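Side-chain contacts in ketosynthase (Streptomyces sp. MSC090213JE08, PDB 6KXD), which probably takes part in polyketide chain elongation, forming with a second ketosynthase chain the ishigamide ketosynthase/chain length factor of a highly reducing type II polyketide synthase: residues M84-L87 against T88-L92; L185-A188 against R189-G193; A210-A213 against W214-T218; A331-S334 against F335-A338. All coordinates share one frame; numbering follows the deposited sequence.

Interaction 1 of 4, residues M84-L87 against T88-L92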
# COMPACT_ATOMS: atom_id res chain seq x y z
N MET B 84 -4.05 -17.57 12.02
CA MET B 84 -4.50 -16.31 11.45
C MET B 84 -4.11 -15.15 12.37
O MET B 84 -4.33 -15.17 13.58
CB MET B 84 -6.02 -16.28 11.28
CG MET B 84 -6.52 -14.95 10.76
SD MET B 84 -8.27 -14.97 10.43
CE MET B 84 -8.36 -16.17 9.10
N ASP B 85 -3.58 -14.10 11.74
CA ASP B 85 -3.24 -12.91 12.50
C ASP B 85 -4.52 -12.16 12.87
O ASP B 85 -5.54 -12.15 12.15
CB ASP B 85 -2.29 -12.01 11.72
CG ASP B 85 -2.92 -11.57 10.41
OD1 ASP B 85 -3.29 -12.44 9.60
OD2 ASP B 85 -3.07 -10.34 10.22
N ARG B 86 -4.45 -11.44 13.98
CA ARG B 86 -5.56 -10.76 14.50
C ARG B 86 -6.01 -9.67 13.51
O ARG B 86 -7.18 -9.45 13.38
CB ARG B 86 -5.18 -10.22 15.87
CG ARG B 86 -6.31 -9.55 16.62
CD ARG B 86 -5.76 -9.24 17.99
NE ARG B 86 -6.75 -8.62 18.83
CZ ARG B 86 -7.66 -9.28 19.53
NH1 ARG B 86 -7.68 -10.61 19.51
NH2 ARG B 86 -8.56 -8.61 20.24
N LEU B 87 -5.07 -9.03 12.81
CA LEU B 87 -5.38 -7.95 11.91
C LEU B 87 -6.33 -8.48 10.84
O LEU B 87 -7.45 -7.95 10.64
CB LEU B 87 -4.11 -7.39 11.28
CG LEU B 87 -4.35 -6.36 10.18
CD1 LEU B 87 -5.04 -5.13 10.76
CD2 LEU B 87 -3.04 -5.99 9.52
N THR B 88 -5.93 -9.59 10.24
CA THR B 88 -6.75 -10.21 9.24
C THR B 88 -8.09 -10.58 9.83
O THR B 88 -9.14 -10.36 9.17
CB THR B 88 -6.10 -11.44 8.60
OG1 THR B 88 -4.98 -11.05 7.81
CG2 THR B 88 -7.08 -12.21 7.74
N ALA B 89 -8.08 -11.15 11.02
CA ALA B 89 -9.32 -11.60 11.64
C ALA B 89 -10.27 -10.42 11.83
O ALA B 89 -11.46 -10.51 11.55
CB ALA B 89 -9.05 -12.27 12.96
N LEU B 90 -9.72 -9.30 12.30
CA LEU B 90 -10.58 -8.15 12.52
C LEU B 90 -11.22 -7.67 11.22
O LEU B 90 -12.40 -7.26 11.20
CB LEU B 90 -9.74 -7.02 13.10
CG LEU B 90 -9.31 -7.25 14.53
CD1 LEU B 90 -8.21 -6.26 14.83
CD2 LEU B 90 -10.45 -7.14 15.50
N ALA B 91 -10.41 -7.62 10.15
CA ALA B 91 -10.85 -7.21 8.84
C ALA B 91 -11.95 -8.16 8.37
O ALA B 91 -12.96 -7.71 7.79
CB ALA B 91 -9.74 -7.20 7.84
N LEU B 92 -11.74 -9.46 8.62
CA LEU B 92 -12.72 -10.45 8.07
C LEU B 92 -14.06 -10.30 8.79
O LEU B 92 -15.09 -10.33 8.12
CB LEU B 92 -12.21 -11.88 8.19
CG LEU B 92 -11.00 -12.21 7.32
CD1 LEU B 92 -10.59 -13.67 7.45
CD2 LEU B 92 -11.23 -11.85 5.88
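D85 and T88 face each other across the first turn of helix 86-99, their side chains meeting at about a right angle, and each carboxylate oxygen takes a different donor. D85 OD1 receives the hydroxyl of T88 through its syn lone pair, with OG1 2.8 Å away. D85 OD2 receives the backbone N of T88 at 3.0 Å, but this N-H comes from well above the carboxylate plane. The carboxylate can fold over the start of the helix to T88 because D85 holds CG between its backbone N and carbonyl carbon (chi1 60°), while T88 keeps OG1 on the side of its own N. H156 ND1 is a further hydrogen-bonding partner of T88 OG1, so this buried hydroxyl is fixed from two directions.

On another side of the turn M84 runs out fully extended and bends only at its last torsion (chi3 -64°). Its SD lies 3.8 Å from CB of A89, and the bend carries CE to within 3.7 Å of CD1 of L92; L76 of helix 72-76 touches all three residues. R86 points away and forms a salt bridge with E231.

Together these features illustrate how a helix start is sealed: D85 is the N-cap, its side chain satisfying the N-H of T88, and the contact of M84, the residue before the cap, with A89 is that of a hydrophobic staple.

Interaction 2 of 4, residues L185-A188 against R189-G193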
# COMPACT_ATOMS: atom_id res chain seq x y z
N LEU B 185 -9.90 5.82 1.28
CA LEU B 185 -11.15 6.36 0.81
C LEU B 185 -10.89 7.13 -0.47
O LEU B 185 -11.66 7.06 -1.43
CB LEU B 185 -11.74 7.27 1.89
CG LEU B 185 -13.04 7.94 1.51
CD1 LEU B 185 -14.08 6.93 1.08
CD2 LEU B 185 -13.54 8.73 2.69
N ASN B 186 -9.80 7.90 -0.50
CA ASN B 186 -9.51 8.71 -1.65
C ASN B 186 -9.11 7.83 -2.84
O ASN B 186 -9.46 8.07 -4.02
CB ASN B 186 -8.40 9.71 -1.37
CG ASN B 186 -8.51 10.88 -2.31
OD1 ASN B 186 -9.62 11.37 -2.53
ND2 ASN B 186 -7.38 11.33 -2.80
N TYR B 187 -8.37 6.76 -2.53
CA TYR B 187 -7.99 5.81 -3.52
C TYR B 187 -9.25 5.22 -4.18
O TYR B 187 -9.37 5.19 -5.42
CB TYR B 187 -7.10 4.77 -2.83
CG TYR B 187 -6.63 3.66 -3.74
CD1 TYR B 187 -5.46 3.77 -4.46
CD2 TYR B 187 -7.38 2.52 -3.89
CE1 TYR B 187 -5.01 2.74 -5.26
CE2 TYR B 187 -6.96 1.50 -4.72
CZ TYR B 187 -5.79 1.62 -5.44
OH TYR B 187 -5.34 0.59 -6.26
N ALA B 188 -10.15 4.74 -3.36
CA ALA B 188 -11.44 4.14 -3.85
C ALA B 188 -12.19 5.17 -4.71
O ALA B 188 -12.66 4.85 -5.80
CB ALA B 188 -12.25 3.73 -2.69
N ARG B 189 -12.29 6.39 -4.19
CA ARG B 189 -12.97 7.46 -4.84
C ARG B 189 -12.39 7.64 -6.24
O ARG B 189 -13.13 7.74 -7.21
CB ARG B 189 -12.89 8.76 -4.03
CG ARG B 189 -13.46 9.95 -4.78
CD ARG B 189 -13.37 11.19 -3.92
NE ARG B 189 -12.01 11.74 -3.93
CZ ARG B 189 -11.48 12.40 -4.95
NH1 ARG B 189 -12.23 12.75 -5.97
NH2 ARG B 189 -10.18 12.70 -4.95
N ARG B 190 -11.06 7.71 -6.34
CA ARG B 190 -10.42 7.92 -7.62
C ARG B 190 -10.62 6.74 -8.57
O ARG B 190 -11.02 6.93 -9.69
CB ARG B 190 -8.93 8.14 -7.42
CG ARG B 190 -8.66 9.49 -6.81
CD ARG B 190 -7.59 10.17 -7.57
NE ARG B 190 -7.46 11.52 -7.06
CZ ARG B 190 -6.51 11.95 -6.25
NH1 ARG B 190 -5.53 11.15 -5.84
NH2 ARG B 190 -6.57 13.22 -5.86
N LEU B 191 -10.38 5.52 -8.09
CA LEU B 191 -10.56 4.34 -8.95
C LEU B 191 -12.01 4.20 -9.42
O LEU B 191 -12.23 3.82 -10.59
CB LEU B 191 -10.07 3.06 -8.27
CG LEU B 191 -8.61 2.75 -8.62
CD1 LEU B 191 -7.65 3.80 -8.06
CD2 LEU B 191 -8.21 1.36 -8.17
N MET B 192 -12.97 4.47 -8.54
CA MET B 192 -14.36 4.39 -8.94
C MET B 192 -14.65 5.47 -9.98
O MET B 192 -15.33 5.19 -10.96
CB MET B 192 -15.28 4.60 -7.75
CG MET B 192 -15.23 3.47 -6.79
SD MET B 192 -16.26 3.87 -5.38
CE MET B 192 -17.87 3.67 -6.12
N GLY B 193 -14.06 6.65 -9.76
CA GLY B 193 -14.07 7.79 -10.67
C GLY B 193 -13.60 7.41 -12.06
O GLY B 193 -14.07 7.96 -13.07
O HOH W 1 -7.89 14.17 -3.06
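N186 and R189 lie side by side and point the same way, and the arginine grips a single oxygen with two nitrogens. NE and NH2 of R189 both stand 2.8 Å from OD1 of N186, both tilted modestly to the same side of the amide plane, while OD1 sits in the plane of the guanidinium. The bend that makes this side-on grip possible is in R189 at chi3 (78°), after a straight run through CB and CG. ND2 of N186 merely lies over the guanidinium face of R190, 3.4 Å above its plane and offset toward the rim; R190 reaches this place with a kink at chi2 (-132°). The hydrogen bonds of ND2 go to E162 of the neighbouring ketosynthase subunit and, at 2.9 Å from ND2 of N186, to a water that also accepts weakly from NH2 of R189.

On another side of the helix, Y187 offers a ring face to L191, one turn further on. CD1 of L191 sits 3.9 Å from the centroid of the Y187 ring in a CH-pi contact, while CD2 of L191 approaches OH of Y187, which is bonded to T172.

The asparagine thus helps to orient R189, which pairs with E188 of the neighbouring subunit, while R190 is held by E162 and E188 of that subunit; these carboxylates probably balance the charge of both arginines, making a charge-paired piece of interface.

Interaction 3 of 4, residues A210-A213 against W214-T218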
# COMPACT_ATOMS: atom_id res chain seq x y z
N ALA B 210 1.43 -7.16 21.45
CA ALA B 210 2.55 -6.76 22.32
C ALA B 210 3.65 -6.09 21.48
O ALA B 210 4.26 -5.09 21.89
CB ALA B 210 3.08 -7.97 23.09
N ALA B 211 3.86 -6.55 20.25
CA ALA B 211 4.89 -5.96 19.43
C ALA B 211 4.58 -4.48 19.14
O ALA B 211 5.41 -3.54 19.39
CB ALA B 211 5.10 -6.77 18.18
N HIS B 212 3.39 -4.26 18.60
CA HIS B 212 2.86 -2.92 18.35
C HIS B 212 2.97 -2.04 19.60
O HIS B 212 3.47 -0.92 19.51
CB HIS B 212 1.41 -3.02 17.89
CG HIS B 212 0.83 -1.71 17.52
ND1 HIS B 212 -0.28 -1.21 18.13
CD2 HIS B 212 1.27 -0.77 16.66
CE1 HIS B 212 -0.53 -0.02 17.62
NE2 HIS B 212 0.41 0.27 16.73
N ALA B 213 2.49 -2.55 20.73
CA ALA B 213 2.49 -1.77 21.96
C ALA B 213 3.92 -1.37 22.32
O ALA B 213 4.18 -0.22 22.61
CB ALA B 213 1.83 -2.51 23.09
N TRP B 214 4.85 -2.33 22.27
CA TRP B 214 6.27 -2.04 22.61
C TRP B 214 6.89 -1.10 21.57
O TRP B 214 7.62 -0.18 21.93
CB TRP B 214 7.03 -3.36 22.75
CG TRP B 214 6.79 -3.98 24.08
CD1 TRP B 214 6.06 -5.09 24.38
CD2 TRP B 214 7.26 -3.46 25.34
NE1 TRP B 214 6.05 -5.29 25.73
CE2 TRP B 214 6.78 -4.32 26.34
CE3 TRP B 214 8.03 -2.34 25.70
CZ2 TRP B 214 7.06 -4.11 27.70
CZ3 TRP B 214 8.31 -2.14 27.04
CH2 TRP B 214 7.81 -2.99 28.01
N PHE B 215 6.57 -1.29 20.29
CA PHE B 215 7.19 -0.43 19.29
C PHE B 215 6.68 1.00 19.44
O PHE B 215 7.46 1.95 19.27
CB PHE B 215 6.93 -0.93 17.88
CG PHE B 215 7.76 -2.12 17.47
CD1 PHE B 215 8.85 -2.53 18.22
CD2 PHE B 215 7.44 -2.83 16.32
CE1 PHE B 215 9.60 -3.63 17.83
CE2 PHE B 215 8.20 -3.92 15.94
CZ PHE B 215 9.30 -4.30 16.68
N GLU B 216 5.39 1.13 19.71
CA GLU B 216 4.78 2.44 19.92
C GLU B 216 5.46 3.14 21.09
O GLU B 216 5.72 4.33 21.03
CB GLU B 216 3.29 2.31 20.23
CG GLU B 216 2.46 2.16 18.97
CD GLU B 216 2.61 3.32 18.00
OE1 GLU B 216 2.23 4.46 18.37
OE2 GLU B 216 3.15 3.08 16.91
N HIS B 217 5.59 2.41 22.19
CA HIS B 217 6.23 2.93 23.41
C HIS B 217 7.65 3.40 23.09
O HIS B 217 8.04 4.50 23.48
CB HIS B 217 6.19 1.88 24.53
CG HIS B 217 7.16 2.14 25.64
ND1 HIS B 217 6.89 3.02 26.67
CD2 HIS B 217 8.39 1.62 25.89
CE1 HIS B 217 7.91 3.05 27.50
NE2 HIS B 217 8.85 2.21 27.03
N THR B 218 8.40 2.59 22.34
CA THR B 218 9.74 2.91 21.94
C THR B 218 9.75 4.21 21.13
O THR B 218 10.60 5.05 21.35
CB THR B 218 10.39 1.78 21.13
OG1 THR B 218 10.23 0.54 21.82
CG2 THR B 218 11.86 2.00 20.87
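H212 with E216 and A210 with W214 are i to i+4 contacts along helix 210-219, a partly buried helix that follows strand 199-206 and meets the second subunit with its later residues. The clearest of them is a CH-pi contact. H212 and E216 lie side by side and point the same way, and CG of E216 rides over one face of the imidazole, 3.9 Å from its centroid and displaced toward the rim. NE2 of H212 is the ring atom closest to it, 3.6 Å from CG. H212 swings its ring opposite the backbone N (chi1 -176°), along the helix toward the next turn, whereas E216 folds at chi2 (-59°) so that its carboxylate turns off to a salt bridge with R362. Ring and carboxylate planes remain about 30° apart.

W214 behaves differently, presenting an edge. Its CD1 comes 3.1 Å from O of A210, close to the indole plane, and 4.3 Å from CB of the same alanine; NE1 bonds to P58 O. F215 instead turns a ring face toward the backbone of A211, with CG 3.4 Å from O of A211. At the end of the segment, OG1 of T218 donates to O of W214 at 2.7 Å, from the face opposite to that used by the T218 N-H.

Helix 125-137 packs on A211, H212 and F215, and L229 of strand 229-240 on A213 and E216. From the neighbouring ketosynthase subunit P132, I143 and M135 cover W214, F215 and T218, while E133 bonds H217 NE2.

Interaction 4 of 4, residues A331-S334 against F335-A338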
# COMPACT_ATOMS: atom_id res chain seq x y z
N ALA B 331 -6.83 2.19 12.24
CA ALA B 331 -8.27 2.13 12.28
C ALA B 331 -8.82 3.55 12.46
O ALA B 331 -9.98 3.79 12.15
CB ALA B 331 -8.76 1.21 13.36
N SER B 332 -7.99 4.46 12.98
CA SER B 332 -8.46 5.77 13.40
C SER B 332 -9.47 6.39 12.43
O SER B 332 -10.55 6.69 12.89
CB SER B 332 -7.31 6.70 13.69
OG SER B 332 -7.87 7.87 14.23
N ALA B 333 -9.11 6.69 11.17
CA ALA B 333 -9.98 7.54 10.36
C ALA B 333 -11.27 6.80 10.04
O ALA B 333 -12.28 7.42 9.87
CB ALA B 333 -9.31 8.04 9.09
N SER B 334 -11.20 5.46 9.95
CA SER B 334 -12.40 4.71 9.69
C SER B 334 -13.34 4.77 10.90
O SER B 334 -14.56 4.91 10.75
CB SER B 334 -12.04 3.28 9.30
OG SER B 334 -11.31 3.29 8.11
N PHE B 335 -12.79 4.67 12.10
CA PHE B 335 -13.58 4.82 13.31
C PHE B 335 -14.14 6.23 13.37
O PHE B 335 -15.29 6.40 13.72
CB PHE B 335 -12.78 4.50 14.55
CG PHE B 335 -12.50 3.04 14.77
CD1 PHE B 335 -13.16 2.07 14.03
CD2 PHE B 335 -11.62 2.65 15.75
CE1 PHE B 335 -12.91 0.73 14.26
CE2 PHE B 335 -11.36 1.31 15.96
CZ PHE B 335 -12.04 0.36 15.25
N GLN B 336 -13.38 7.20 12.85
CA GLN B 336 -13.86 8.59 12.88
C GLN B 336 -15.09 8.79 11.98
O GLN B 336 -16.09 9.39 12.40
CB GLN B 336 -12.74 9.55 12.52
CG GLN B 336 -11.71 9.59 13.61
CD GLN B 336 -10.45 10.22 13.10
OE1 GLN B 336 -9.41 9.60 13.03
NE2 GLN B 336 -10.55 11.47 12.72
N ILE B 337 -15.00 8.27 10.76
CA ILE B 337 -16.06 8.30 9.82
C ILE B 337 -17.24 7.50 10.39
O ILE B 337 -18.34 7.98 10.39
CB ILE B 337 -15.61 7.79 8.44
CG1 ILE B 337 -14.59 8.75 7.80
CG2 ILE B 337 -16.83 7.60 7.58
CD1 ILE B 337 -13.96 8.22 6.56
N ALA B 338 -16.99 6.30 10.90
CA ALA B 338 -18.05 5.50 11.53
C ALA B 338 -18.71 6.24 12.71
O ALA B 338 -19.94 6.14 12.86
CB ALA B 338 -17.54 4.17 11.96
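The ring of F335 receives the methyl of A331 over one face: CB stands 3.7 Å above the plane, shifted toward the rim, nearest to CE2 of F335. This is a CH-pi contact with a centroid distance of 3.9 Å, formed because CB of A331 points at the following turn and F335 leans back over its own backbone N (chi1 -74°). F38 also meets this ring, the two planes inclined by about 40°, and S29, L325 and T328 add to its surroundings.

The second flat group is the amide of Q336, whose two ends have separate tasks. OE1 accepts from OG of S332 in a short bond of 2.6 Å, the donor tilted modestly from the amide plane. S332 directs its hydroxyl away from the backbone N (chi1 -173°), and Q336 extends beyond CG to meet it. NE2 at the other end donates to the carbonyl oxygens of V291 and C358, so that the buried amide is held at both ends and its rotation is fixed. CG of Q336 meanwhile passes 3.2 Å from O of S332.

Backbone bonds of the ordinary helical kind continue beneath these side chains, from N of F335 to O of A331 at 2.9 Å through to A338 on S334. S334 turns its hydroxyl to S204, and I337 packs on L182 and L185 of helix 180-193 and on F236. A helix whose first turns are buried in this way, set against helix 180-193 and close to the centre of the chain, is consistent with the thiolase fold, in which buried helices form the central layer between two sheets.

Following the chain from the N terminus, interactions 1, 2, 3 and 4 come strictly in series: each is local, lying along one helix or at its start, so none closes a long loop and none nests within or crosses another. Interactions 1 to 3 belong to the ketosynthase N-terminal family region. Only interactions 2 and 4 touch, where CD2 of L185 packs 3.9 Å from CD1 of I337, joining helix 180-193 to the central helix 332-344. Interaction 3 lies farthest from interaction 2, about 32 Å between centres and across the middle of the chain, yet both meet the partner subunit. Interaction 1, whose nearest atoms are about 8 Å from those of interactions 3 and 4, caps the start of helix 86-99.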